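Serine/threonine-protein kinase Tel1 (PDB 6SKY) probably activates checkpoint signalling after genotoxic stress as a serine/threonine kinase of the ATM subfamily, transferring phosphate from ATP to Ser-Gln and Thr-Gln sites. Local coordinates at residues Leu2438-Thr2443 with Arg2486-Asp2491. Residues are numbered along the deposited sequence; the frame is centred on the assembly and turned at random.
Sequences LQDHNT and RQRATD
Charge joins Asp2440 to Arg2488. With CG in the crowded position between backbone N and carbonyl carbon (chi1 43°), Asp2440 sets OD2 over the centre of one face of the guanidinium, 3.0 Å from Arg2488 NE. Because OD2 lies well out of the guanidinium plane, no N-H points at it and charge alone holds this salt bridge; the carboxylate and guanidinium planes stand 84° apart. A bend at chi3 (-65°) turns the arginine head across the carboxylate, and Lys2492 adds a long, weak ion pair to OD2.

Segment 2438-2443 lies in the loop between helices 2431-2434 and 2444-2459 in the all-helical, alpha-solenoid FAT region and packs against helix 2483-2497, well away from the nucleotide site.

Apolar packing is centred on Ala2489, whose CB fits against the backbone of Gln2439, 3.7 Å from its C atom, and lies 4.1 Å from Leu2438 CB. Leu2438 CD1 reaches Thr2490 OG1 (3.9 Å), the two side chains crossing at about a right angle; Leu2438 also touches Leu2449, Ile2450 and Ile2493.

Leu2438 O receives a CA-H...O contact from Arg2486 CA at 3.3 Å. Arg2486 O is gripped twice, by Thr2490 N and by Thr2490 OG1 at 2.7 Å, the hydroxyl sitting above the carbonyl plane; Arg2486 NE hydrogen-bonds Ser2436 O.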
loop_
_atom_site.group_PDB
_atom_site.type_symbol
_atom_site.label_atom_id
_atom_site.label_comp_id
_atom_site.label_asym_id
_atom_site.label_seq_id
_atom_site.Cartn_x
_atom_site.Cartn_y
_atom_site.Cartn_z
ATOM N N LEU A 2438 35.570 32.082 5.121
ATOM C CA LEU A 2438 36.956 32.475 4.937
ATOM C C LEU A 2438 37.438 33.289 6.121
ATOM O O LEU A 2438 36.739 34.178 6.605
ATOM C CB LEU A 2438 37.113 33.290 3.662
ATOM C CG LEU A 2438 36.963 32.545 2.352
ATOM C CD1 LEU A 2438 37.091 33.502 1.209
ATOM C CD2 LEU A 2438 38.021 31.492 2.269
ATOM N N GLN A 2439 38.642 32.975 6.587
ATOM C CA GLN A 2439 39.308 33.736 7.629
ATOM C C GLN A 2439 40.802 33.548 7.465
ATOM O O GLN A 2439 41.257 32.616 6.804
ATOM C CB GLN A 2439 38.857 33.307 9.020
ATOM C CG GLN A 2439 37.605 34.000 9.475
ATOM C CD GLN A 2439 37.125 33.499 10.793
ATOM O OE1 GLN A 2439 37.747 32.633 11.399
ATOM N NE2 GLN A 2439 36.010 34.036 11.256
ATOM N N ASP A 2440 41.568 34.447 8.056
ATOM C CA ASP A 2440 43.021 34.356 8.012
ATOM C C ASP A 2440 43.483 33.912 9.396
ATOM O O ASP A 2440 43.720 34.729 10.285
ATOM C CB ASP A 2440 43.648 35.669 7.590
ATOM C CG ASP A 2440 43.016 36.848 8.263
ATOM O OD1 ASP A 2440 41.851 36.727 8.686
ATOM O OD2 ASP A 2440 43.680 37.897 8.370
ATOM N N HIS A 2441 43.600 32.598 9.569
ATOM C CA HIS A 2441 43.934 32.019 10.855
ATOM C C HIS A 2441 45.138 31.096 10.827
ATOM O O HIS A 2441 45.574 30.663 11.898
ATOM C CB HIS A 2441 42.736 31.245 11.419
ATOM C CG HIS A 2441 41.715 32.117 12.071
ATOM N ND1 HIS A 2441 41.879 33.478 12.204
ATOM C CD2 HIS A 2441 40.520 31.825 12.633
ATOM C CE1 HIS A 2441 40.828 33.987 12.819
ATOM N NE2 HIS A 2441 39.988 33.006 13.090
ATOM N N ASN A 2442 45.681 30.779 9.657
ATOM C CA ASN A 2442 46.845 29.916 9.490
ATOM C C ASN A 2442 46.586 28.477 9.916
ATOM O O ASN A 2442 47.533 27.690 10.017
ATOM C CB ASN A 2442 48.065 30.455 10.242
ATOM C CG ASN A 2442 49.354 30.182 9.518
ATOM O OD1 ASN A 2442 49.411 30.244 8.293
ATOM N ND2 ASN A 2442 50.400 29.871 10.268
ATOM N N THR A 2443 45.334 28.108 10.168
ATOM C CA THR A 2443 44.993 26.723 10.434
ATOM C C THR A 2443 45.069 25.914 9.145
ATOM O O THR A 2443 45.226 26.457 8.052
ATOM C CB THR A 2443 43.595 26.628 11.032
ATOM O OG1 THR A 2443 43.303 27.834 11.741
ATOM C CG2 THR A 2443 43.512 25.466 11.996
ATOM N N ARG A 2486 37.312 37.826 7.675
ATOM C CA ARG A 2486 36.775 37.446 6.377
ATOM C C ARG A 2486 37.183 38.441 5.305
ATOM O O ARG A 2486 37.586 38.048 4.204
ATOM C CB ARG A 2486 35.257 37.338 6.459
ATOM C CG ARG A 2486 34.612 36.827 5.204
ATOM C CD ARG A 2486 33.111 36.939 5.261
ATOM N NE ARG A 2486 32.549 36.223 6.395
ATOM C CZ ARG A 2486 31.902 36.803 7.396
ATOM N NH1 ARG A 2486 31.727 38.112 7.402
ATOM N NH2 ARG A 2486 31.423 36.073 8.386
ATOM N N GLN A 2487 37.088 39.738 5.610
ATOM C CA GLN A 2487 37.489 40.754 4.646
ATOM C C GLN A 2487 38.971 40.650 4.316
ATOM O O GLN A 2487 39.361 40.785 3.152
ATOM C CB GLN A 2487 37.142 42.140 5.185
ATOM C CG GLN A 2487 38.253 43.167 5.090
ATOM C CD GLN A 2487 38.406 43.744 3.709
ATOM O OE1 GLN A 2487 39.458 43.628 3.089
ATOM N NE2 GLN A 2487 37.357 44.388 3.222
ATOM N N ARG A 2488 39.808 40.369 5.315
ATOM C CA ARG A 2488 41.240 40.265 5.059
ATOM C C ARG A 2488 41.569 39.055 4.195
ATOM O O ARG A 2488 42.388 39.147 3.270
ATOM C CB ARG A 2488 41.996 40.200 6.379
ATOM C CG ARG A 2488 42.042 41.516 7.115
ATOM C CD ARG A 2488 42.946 41.432 8.325
ATOM N NE ARG A 2488 42.430 40.505 9.324
ATOM C CZ ARG A 2488 43.114 40.098 10.385
ATOM N NH1 ARG A 2488 44.349 40.534 10.580
ATOM N NH2 ARG A 2488 42.571 39.251 11.245
ATOM N N ALA A 2489 40.943 37.914 4.478
ATOM C CA ALA A 2489 41.206 36.717 3.688
ATOM C C ALA A 2489 40.743 36.891 2.251
ATOM O O ALA A 2489 41.459 36.525 1.308
ATOM C CB ALA A 2489 40.529 35.511 4.322
ATOM N N THR A 2490 39.549 37.448 2.057
ATOM C CA THR A 2490 39.088 37.673 0.696
ATOM C C THR A 2490 39.958 38.694 -0.022
ATOM O O THR A 2490 40.160 38.585 -1.232
ATOM C CB THR A 2490 37.632 38.109 0.702
ATOM O OG1 THR A 2490 36.923 37.358 1.689
ATOM C CG2 THR A 2490 37.008 37.830 -0.629
ATOM N N ASP A 2491 40.518 39.661 0.706
ATOM C CA ASP A 2491 41.430 40.610 0.079
ATOM C C ASP A 2491 42.709 39.927 -0.382
ATOM O O ASP A 2491 43.230 40.242 -1.457
ATOM C CB ASP A 2491 41.749 41.740 1.048
ATOM C CG ASP A 2491 41.578 43.102 0.426
ATOM O OD1 ASP A 2491 41.424 43.177 -0.807
ATOM O OD2 ASP A 2491 41.589 44.102 1.174
#